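Local coordinates for SusD superfamily protein (PDB 3NQP) that probably binds glycans at the outer membrane and helps to capture them for uptake, at residues A39-I44 with G86-R91; T43-E48 with L492-E497. One frame throughout, in Å; residues are numbered along the deposited sequence.

Contact 1 (A39-I44 with G86-R91)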
ATOM      1  N   ALA A  39      -7.813  -2.987  -5.733  1.00 13.83           N
ATOM      2  CA  ALA A  39      -6.625  -2.184  -5.456  1.00 12.93           C
ATOM      3  C   ALA A  39      -6.888  -0.984  -4.532  1.00 11.00           C
ATOM      4  O   ALA A  39      -6.067  -0.661  -3.669  1.00 11.27           O
ATOM      5  CB  ALA A  39      -5.983  -1.708  -6.747  1.00  9.03           C
ATOM      6  N   TRP A  40      -8.020  -0.322  -4.696  1.00  8.99           N
ATOM      7  CA  TRP A  40      -8.316   0.824  -3.824  1.00 10.41           C
ATOM      8  C   TRP A  40      -8.428   0.321  -2.394  1.00  9.70           C
ATOM      9  O   TRP A  40      -7.864   0.902  -1.470  1.00 12.42           O
ATOM     10  CB  TRP A  40      -9.606   1.506  -4.260  1.00 12.98           C
ATOM     11  CG  TRP A  40      -9.986   2.676  -3.417  1.00 13.01           C
ATOM     12  CD1 TRP A  40     -10.758   2.648  -2.287  1.00 13.49           C
ATOM     13  CD2 TRP A  40      -9.645   4.055  -3.635  1.00 11.08           C
ATOM     14  NE1 TRP A  40     -10.923   3.903  -1.796  1.00 12.98           N
ATOM     15  CE2 TRP A  40     -10.249   4.794  -2.596  1.00 11.49           C
ATOM     16  CE3 TRP A  40      -8.890   4.721  -4.588  1.00 15.20           C
ATOM     17  CZ2 TRP A  40     -10.127   6.166  -2.500  1.00 16.53           C
ATOM     18  CZ3 TRP A  40      -8.770   6.099  -4.514  1.00 12.90           C
ATOM     19  CH2 TRP A  40      -9.382   6.807  -3.478  1.00  8.66           C
ATOM     20  N   GLN A  41      -9.129  -0.790  -2.194  1.00  8.69           N
ATOM     21  CA  GLN A  41      -9.260  -1.296  -0.832  1.00 12.65           C
ATOM     22  C   GLN A  41      -7.903  -1.686  -0.241  1.00  9.76           C
ATOM     23  O   GLN A  41      -7.656  -1.482   0.962  1.00 10.23           O
ATOM     24  CB  GLN A  41     -10.215  -2.498  -0.790  1.00 11.28           C
ATOM     25  CG  GLN A  41     -10.358  -3.090   0.539  1.00 16.63           C
ATOM     26  CD  GLN A  41     -11.465  -4.102   0.566  1.00 20.80           C
ATOM     27  OE1 GLN A  41     -12.586  -3.789   1.001  1.00 17.47           O
ATOM     28  NE2 GLN A  41     -11.174  -5.330   0.084  1.00 14.06           N
ATOM     29  N   HIS A  42      -7.063  -2.317  -1.056  1.00 10.67           N
ATOM     30  CA  HIS A  42      -5.768  -2.802  -0.591  1.00 12.20           C
ATOM     31  C   HIS A  42      -4.867  -1.627  -0.158  1.00 11.52           C
ATOM     32  O   HIS A  42      -4.248  -1.642   0.927  1.00 11.20           O
ATOM     33  CB  HIS A  42      -5.085  -3.656  -1.661  1.00 11.00           C
ATOM     34  CG  HIS A  42      -3.643  -3.897  -1.388  1.00 10.73           C
ATOM     35  ND1 HIS A  42      -3.209  -4.818  -0.463  1.00  9.63           N
ATOM     36  CD2 HIS A  42      -2.527  -3.306  -1.884  1.00 13.66           C
ATOM     37  CE1 HIS A  42      -1.885  -4.793  -0.403  1.00 12.50           C
ATOM     38  NE2 HIS A  42      -1.446  -3.865  -1.244  1.00 13.51           N
ATOM     39  N   THR A  43      -4.789  -0.613  -1.014  1.00 10.34           N
ATOM     40  CA  THR A  43      -3.851   0.462  -0.854  1.00  9.10           C
ATOM     41  C   THR A  43      -4.446   1.543   0.051  1.00  9.74           C
ATOM     42  O   THR A  43      -3.825   1.942   1.063  1.00 10.44           O
ATOM     43  CB  THR A  43      -3.467   1.043  -2.228  1.00 10.86           C
ATOM     44  OG1 THR A  43      -2.681   0.071  -2.944  1.00  9.22           O
ATOM     45  CG2 THR A  43      -2.728   2.370  -2.099  1.00  8.33           C
ATOM     46  N   ILE A  44      -5.645   1.988  -0.266  1.00  9.98           N
ATOM     47  CA  ILE A  44      -6.227   3.149   0.461  1.00 10.52           C
ATOM     48  C   ILE A  44      -6.973   2.656   1.727  1.00  9.80           C
ATOM     49  O   ILE A  44      -6.583   2.985   2.840  1.00 12.11           O
ATOM     50  CB  ILE A  44      -7.141   3.996  -0.379  1.00 11.99           C
ATOM     51  CG1 ILE A  44      -6.436   4.508  -1.666  1.00 13.52           C
ATOM     52  CG2 ILE A  44      -7.700   5.158   0.458  1.00  9.27           C
ATOM     53  CD1 ILE A  44      -5.260   5.478  -1.487  1.00  8.71           C
ATOM     54  N   GLY A  86     -14.186  -7.685   3.369  1.00 16.28           N
ATOM     55  CA  GLY A  86     -13.634  -6.935   2.262  1.00 16.48           C
ATOM     56  C   GLY A  86     -13.981  -7.506   0.886  1.00 16.97           C
ATOM     57  O   GLY A  86     -13.306  -7.220  -0.083  1.00 14.00           O
ATOM     58  N   ASP A  87     -14.980  -8.384   0.838  1.00 19.02           N
ATOM     59  CA  ASP A  87     -15.460  -9.030  -0.384  1.00 21.36           C
ATOM     60  C   ASP A  87     -14.330  -9.730  -1.132  1.00 19.24           C
ATOM     61  O   ASP A  87     -14.315  -9.756  -2.349  1.00 19.56           O
ATOM     62  CB  ASP A  87     -16.158  -7.986  -1.279  1.00 23.91           C
ATOM     63  CG  ASP A  87     -17.232  -8.603  -2.202  1.00 33.57           C
ATOM     64  OD1 ASP A  87     -17.678  -9.744  -1.978  1.00 27.77           O
ATOM     65  OD2 ASP A  87     -17.648  -7.922  -3.148  1.00 35.03           O
ATOM     66  N   LEU A  88     -13.346 -10.257  -0.414  1.00 14.80           N
ATOM     67  CA  LEU A  88     -12.253 -10.940  -1.079  1.00 15.48           C
ATOM     68  C   LEU A  88     -12.460 -12.438  -1.338  1.00 17.05           C
ATOM     69  O   LEU A  88     -11.694 -13.036  -2.131  1.00 16.90           O
ATOM     70  CB  LEU A  88     -10.938 -10.733  -0.351  1.00 14.17           C
ATOM     71  CG  LEU A  88     -10.489  -9.262  -0.211  1.00 21.97           C
ATOM     72  CD1 LEU A  88      -9.166  -9.163   0.554  1.00 18.36           C
ATOM     73  CD2 LEU A  88     -10.375  -8.604  -1.557  1.00 17.46           C
ATOM     74  N   PHE A  89     -13.431 -13.072  -0.698  1.00 17.60           N
ATOM     75  CA  PHE A  89     -13.541 -14.539  -0.851  1.00 18.49           C
ATOM     76  C   PHE A  89     -14.026 -14.954  -2.240  1.00 19.53           C
ATOM     77  O   PHE A  89     -13.677 -16.051  -2.710  1.00 18.95           O
ATOM     78  CB  PHE A  89     -14.368 -15.205   0.276  1.00 18.79           C
ATOM     79  CG  PHE A  89     -13.596 -15.347   1.555  1.00 19.09           C
ATOM     80  CD1 PHE A  89     -12.549 -16.257   1.649  1.00 13.27           C
ATOM     81  CD2 PHE A  89     -13.872 -14.537   2.628  1.00 17.48           C
ATOM     82  CE1 PHE A  89     -11.822 -16.378   2.798  1.00 19.29           C
ATOM     83  CE2 PHE A  89     -13.131 -14.636   3.770  1.00 19.61           C
ATOM     84  CZ  PHE A  89     -12.117 -15.568   3.875  1.00 18.08           C
ATOM     85  N   GLY A  90     -14.797 -14.103  -2.918  1.00 20.03           N
ATOM     86  CA  GLY A  90     -15.189 -14.430  -4.297  1.00 22.00           C
ATOM     87  C   GLY A  90     -13.943 -14.545  -5.185  1.00 21.76           C
ATOM     88  O   GLY A  90     -13.775 -15.523  -5.958  1.00 21.03           O
ATOM     89  N   ARG A  91     -13.037 -13.574  -5.034  1.00 20.99           N
ATOM     90  CA  ARG A  91     -11.754 -13.582  -5.756  1.00 19.41           C
ATOM     91  C   ARG A  91     -10.915 -14.815  -5.444  1.00 19.82           C
ATOM     92  O   ARG A  91     -10.372 -15.452  -6.358  1.00 15.29           O
ATOM     93  CB  ARG A  91     -10.965 -12.327  -5.404  1.00 21.38           C
ATOM     94  CG  ARG A  91     -11.475 -11.108  -6.129  1.00 19.54           C
ATOM     95  CD  ARG A  91     -11.137  -9.880  -5.334  1.00 26.49           C
ATOM     96  NE  ARG A  91     -11.481  -8.683  -6.063  1.00 27.60           N
ATOM     97  CZ  ARG A  91     -12.568  -7.954  -5.860  1.00 25.79           C
ATOM     98  NH1 ARG A  91     -13.477  -8.262  -4.930  1.00 24.67           N
ATOM     99  NH2 ARG A  91     -12.744  -6.896  -6.616  1.00 30.85           N
TER

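Contact 2 (T43-E48 with L492-E497)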
ATOM      1  N   THR A  43      -4.789  -0.613  -1.014  1.00 10.34           N
ATOM      2  CA  THR A  43      -3.851   0.462  -0.854  1.00  9.10           C
ATOM      3  C   THR A  43      -4.446   1.543   0.051  1.00  9.74           C
ATOM      4  O   THR A  43      -3.825   1.942   1.063  1.00 10.44           O
ATOM      5  CB  THR A  43      -3.467   1.043  -2.228  1.00 10.86           C
ATOM      6  OG1 THR A  43      -2.681   0.071  -2.944  1.00  9.22           O
ATOM      7  CG2 THR A  43      -2.728   2.370  -2.099  1.00  8.33           C
ATOM      8  N   ILE A  44      -5.645   1.988  -0.266  1.00  9.98           N
ATOM      9  CA  ILE A  44      -6.227   3.149   0.461  1.00 10.52           C
ATOM     10  C   ILE A  44      -6.973   2.656   1.727  1.00  9.80           C
ATOM     11  O   ILE A  44      -6.583   2.985   2.840  1.00 12.11           O
ATOM     12  CB  ILE A  44      -7.141   3.996  -0.379  1.00 11.99           C
ATOM     13  CG1 ILE A  44      -6.436   4.508  -1.666  1.00 13.52           C
ATOM     14  CG2 ILE A  44      -7.700   5.158   0.458  1.00  9.27           C
ATOM     15  CD1 ILE A  44      -5.260   5.478  -1.487  1.00  8.71           C
ATOM     16  N   THR A  45      -8.025   1.865   1.590  1.00  9.93           N
ATOM     17  CA  THR A  45      -8.827   1.482   2.771  1.00 10.60           C
ATOM     18  C   THR A  45      -8.002   0.791   3.854  1.00  9.44           C
ATOM     19  O   THR A  45      -8.029   1.220   5.005  1.00  9.72           O
ATOM     20  CB  THR A  45     -10.077   0.655   2.388  1.00  8.71           C
ATOM     21  OG1 THR A  45     -10.665   1.290   1.247  1.00 13.29           O
ATOM     22  CG2 THR A  45     -11.088   0.568   3.566  1.00  9.95           C
ATOM     23  N   PHE A  46      -7.237  -0.213   3.456  1.00  9.24           N
ATOM     24  CA  PHE A  46      -6.444  -1.028   4.376  1.00 11.51           C
ATOM     25  C   PHE A  46      -5.072  -0.360   4.706  1.00 12.77           C
ATOM     26  O   PHE A  46      -4.680  -0.277   5.854  1.00 12.88           O
ATOM     27  CB  PHE A  46      -6.169  -2.378   3.758  1.00 10.51           C
ATOM     28  CG  PHE A  46      -7.357  -3.290   3.624  1.00 12.01           C
ATOM     29  CD1 PHE A  46      -8.531  -3.123   4.365  1.00 15.14           C
ATOM     30  CD2 PHE A  46      -7.252  -4.414   2.831  1.00 10.02           C
ATOM     31  CE1 PHE A  46      -9.589  -4.049   4.247  1.00 10.92           C
ATOM     32  CE2 PHE A  46      -8.315  -5.358   2.732  1.00 15.79           C
ATOM     33  CZ  PHE A  46      -9.488  -5.146   3.420  1.00 15.96           C
ATOM     34  N   GLY A  47      -4.382   0.154   3.693  1.00 14.04           N
ATOM     35  CA  GLY A  47      -3.006   0.607   3.857  1.00 11.85           C
ATOM     36  C   GLY A  47      -2.851   2.013   4.395  1.00 11.06           C
ATOM     37  O   GLY A  47      -1.874   2.282   5.094  1.00 10.80           O
ATOM     38  N   GLU A  48      -3.760   2.926   4.033  1.00 11.47           N
ATOM     39  CA  GLU A  48      -3.557   4.375   4.348  1.00 13.24           C
ATOM     40  C   GLU A  48      -4.451   4.912   5.454  1.00 10.98           C
ATOM     41  O   GLU A  48      -3.990   5.638   6.325  1.00 10.79           O
ATOM     42  CB  GLU A  48      -3.883   5.271   3.135  1.00 13.26           C
ATOM     43  CG  GLU A  48      -2.959   5.247   2.030  1.00 18.12           C
ATOM     44  CD  GLU A  48      -1.685   6.022   2.231  1.00 17.16           C
ATOM     45  OE1 GLU A  48      -1.624   7.039   2.960  1.00 13.60           O
ATOM     46  OE2 GLU A  48      -0.743   5.618   1.560  1.00 18.36           O
ATOM     47  N   LEU A 492      -6.298  -3.258  16.917  1.00 13.17           N
ATOM     48  CA  LEU A 492      -5.264  -3.622  15.950  1.00 13.57           C
ATOM     49  C   LEU A 492      -5.885  -4.404  14.777  1.00 14.17           C
ATOM     50  O   LEU A 492      -5.419  -4.272  13.634  1.00 14.66           O
ATOM     51  CB  LEU A 492      -4.150  -4.448  16.602  1.00 12.63           C
ATOM     52  CG  LEU A 492      -3.277  -3.833  17.708  1.00 13.61           C
ATOM     53  CD1 LEU A 492      -2.352  -4.924  18.296  1.00 12.53           C
ATOM     54  CD2 LEU A 492      -2.490  -2.619  17.177  1.00 12.07           C
ATOM     55  N   LEU A 493      -6.908  -5.234  15.093  1.00 11.92           N
ATOM     56  CA  LEU A 493      -7.677  -6.003  14.136  1.00 13.84           C
ATOM     57  C   LEU A 493      -9.045  -5.372  13.926  1.00 13.22           C
ATOM     58  O   LEU A 493      -9.492  -4.570  14.722  1.00 14.46           O
ATOM     59  CB  LEU A 493      -7.795  -7.487  14.532  1.00 13.29           C
ATOM     60  CG  LEU A 493      -6.462  -8.192  14.832  1.00 13.61           C
ATOM     61  CD1 LEU A 493      -6.684  -9.642  15.319  1.00 10.38           C
ATOM     62  CD2 LEU A 493      -5.494  -8.143  13.646  1.00 11.49           C
ATOM     63  N   TRP A 494      -9.655  -5.682  12.792  1.00 10.87           N
ATOM     64  CA  TRP A 494     -10.935  -5.125  12.415  1.00  9.72           C
ATOM     65  C   TRP A 494     -12.108  -6.056  12.770  1.00 10.13           C
ATOM     66  O   TRP A 494     -11.979  -7.307  12.747  1.00 10.58           O
ATOM     67  CB  TRP A 494     -10.941  -4.824  10.920  1.00 12.26           C
ATOM     68  CG  TRP A 494      -9.934  -3.822  10.418  1.00 12.79           C
ATOM     69  CD1 TRP A 494      -8.631  -3.708  10.783  1.00 12.03           C
ATOM     70  CD2 TRP A 494     -10.158  -2.854   9.390  1.00  9.91           C
ATOM     71  NE1 TRP A 494      -8.019  -2.696  10.045  1.00 10.99           N
ATOM     72  CE2 TRP A 494      -8.945  -2.174   9.178  1.00 10.87           C
ATOM     73  CE3 TRP A 494     -11.277  -2.505   8.604  1.00 13.19           C
ATOM     74  CZ2 TRP A 494      -8.810  -1.158   8.219  1.00 10.06           C
ATOM     75  CZ3 TRP A 494     -11.150  -1.483   7.675  1.00 17.27           C
ATOM     76  CH2 TRP A 494      -9.929  -0.829   7.477  1.00 12.31           C
ATOM     77  N   PRO A 495     -13.234  -5.465  13.184  1.00 12.19           N
ATOM     78  CA  PRO A 495     -14.362  -6.327  13.528  1.00 13.03           C
ATOM     79  C   PRO A 495     -15.165  -6.722  12.296  1.00 15.44           C
ATOM     80  O   PRO A 495     -14.962  -6.177  11.218  1.00 16.61           O
ATOM     81  CB  PRO A 495     -15.202  -5.426  14.412  1.00 17.33           C
ATOM     82  CG  PRO A 495     -14.997  -4.029  13.799  1.00 10.46           C
ATOM     83  CD  PRO A 495     -13.614  -4.038  13.215  1.00 12.33           C
ATOM     84  N   ILE A 496     -16.038  -7.710  12.447  1.00 16.83           N
ATOM     85  CA  ILE A 496     -17.001  -8.017  11.408  1.00 15.75           C
ATOM     86  C   ILE A 496     -18.424  -7.590  11.849  1.00 14.38           C
ATOM     87  O   ILE A 496     -18.708  -7.449  13.060  1.00 16.48           O
ATOM     88  CB  ILE A 496     -16.879  -9.472  10.975  1.00 18.60           C
ATOM     89  CG1 ILE A 496     -17.208 -10.409  12.115  1.00 18.66           C
ATOM     90  CG2 ILE A 496     -15.419  -9.784  10.435  1.00 13.29           C
ATOM     91  CD1 ILE A 496     -17.343 -11.851  11.635  1.00 18.44           C
ATOM     92  N   GLU A 497     -19.286  -7.404  10.857  1.00 13.21           N
ATOM     93  CA  GLU A 497     -20.643  -6.851  11.018  1.00 18.11           C
ATOM     94  C   GLU A 497     -21.544  -7.781  11.830  1.00 18.46           C
ATOM     95  O   GLU A 497     -21.573  -8.987  11.582  1.00 16.55           O
ATOM     96  CB  GLU A 497     -21.419  -6.714   9.672  1.00 18.15           C
ATOM     97  CG  GLU A 497     -20.809  -6.082   8.518  1.00 30.85           C
ATOM     98  CD  GLU A 497     -19.976  -7.042   7.730  1.00 27.31           C
ATOM     99  OE1 GLU A 497     -18.861  -7.277   8.205  1.00 19.59           O
ATOM    100  OE2 GLU A 497     -20.407  -7.562   6.680  1.00 22.30           O
TER

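Contact 1 (A39-I44 with G86-R91)
Gln41 reaches from helix 39-48 to the backbone of Gly86 and the side chain of Leu88 in a small, buried polar contact that ties the helix to the turn entering helix 89-102. It lies within the mainly helical SusD fold, where a side-chain amide bridges two elements whose backbones stay apart: the closest CA atoms, those of Gln41 and Gly86, are 7.8 Å from each other. Glutamine suits this gap because it is long enough to span it and ends in a hydrogen-bonding group. Its CG lies anti to the backbone N (chi1 178°), and the extended chain beyond carries the amide straight off the helix toward the turn. There NE2 donates to Gly86 O at 2.9 Å, with an almost linear N-H...O angle of 173°. The donor lies in the carbonyl plane, on a lone pair, with a C=O...N angle of 122°, while the oxygen sits nearly in the plane of the glutamine amide, so both flat groups are well oriented for the bond.

Gly86 suits its place twice over: its backbone has a positive phi, and its bare CA lets the amide come close, with Gln41 OE1 3.5 Å from Gly86 CA. An acetate ion, probably from the crystallisation liquor, lies about 4 Å from the Gln41 side chain. Arg91 NH1 makes a weak hydrogen bond to Asp87 O, while Arg91 NE is hydrogen-bonded to His34 O. Leu88, which also packs on Tyr127 of helix 110-135, suits a buried place beside the amide because its branched end is wholly apolar: its CD2 methyl lies 3.7 Å from NE2 of Gln41.

Contact 2 (T43-E48 with L492-E497)
Phe46 and Trp494 have the nearest CA atoms, yet these are 10.1 Å apart, so helix 39-48 and the irregular segment 492-497 meet through side chains and the Thr45 carbonyl rather than backbone to backbone. A tryptophan is long and flat enough to fill such a distance: Trp494 extends its indole toward the helix, and the far corner of the six-membered ring, CH2, does the touching. Phe46 suits the spot by having a flat C-H edge to set against one indole face; CD1 lies 4.1 Å from Trp494 CH2. This is a T-shaped pair, its planes at 86° and the ring centroids of Phe46 and the Trp494 six-membered ring 5.7 Å apart. In the SusD fold of this chain it joins an N-terminal helix to a loop near the C-terminus. Thr45 O approaches the indole at its edge, near the ring plane, 3.7 Å from Trp494 CH2, where the C-H rim probably offers a slightly positive border to the carbonyl. Phe46 also packs on Ile134 and Trp454, and the Trp494 ring meets that of Phe75. Thr45, small enough for the indole corner, contributes its methyl, CG2, at 4.3 Å from Trp494 CH2.

Contacts 1 and 2 both start from helix 39-48, their segments overlap at Thr43 and Ile44, and their centres are about 10 Å apart, each about 12 Å from the centre of the chain. Along the sequence the helix comes first, then 86-91, and 492-497 only near the C-terminus. Wider, pi-type turns connect the two contacts: probable hydrogen bonds join Gln41 O to Phe46 N (2.8 Å) and Trp40 O to Thr45 N (3.2 Å). Helix 110-135 lies beside both. One short helix thus holds an early turn of its own N-terminal family region and, through 492-497, meets the C-terminal SusD family region.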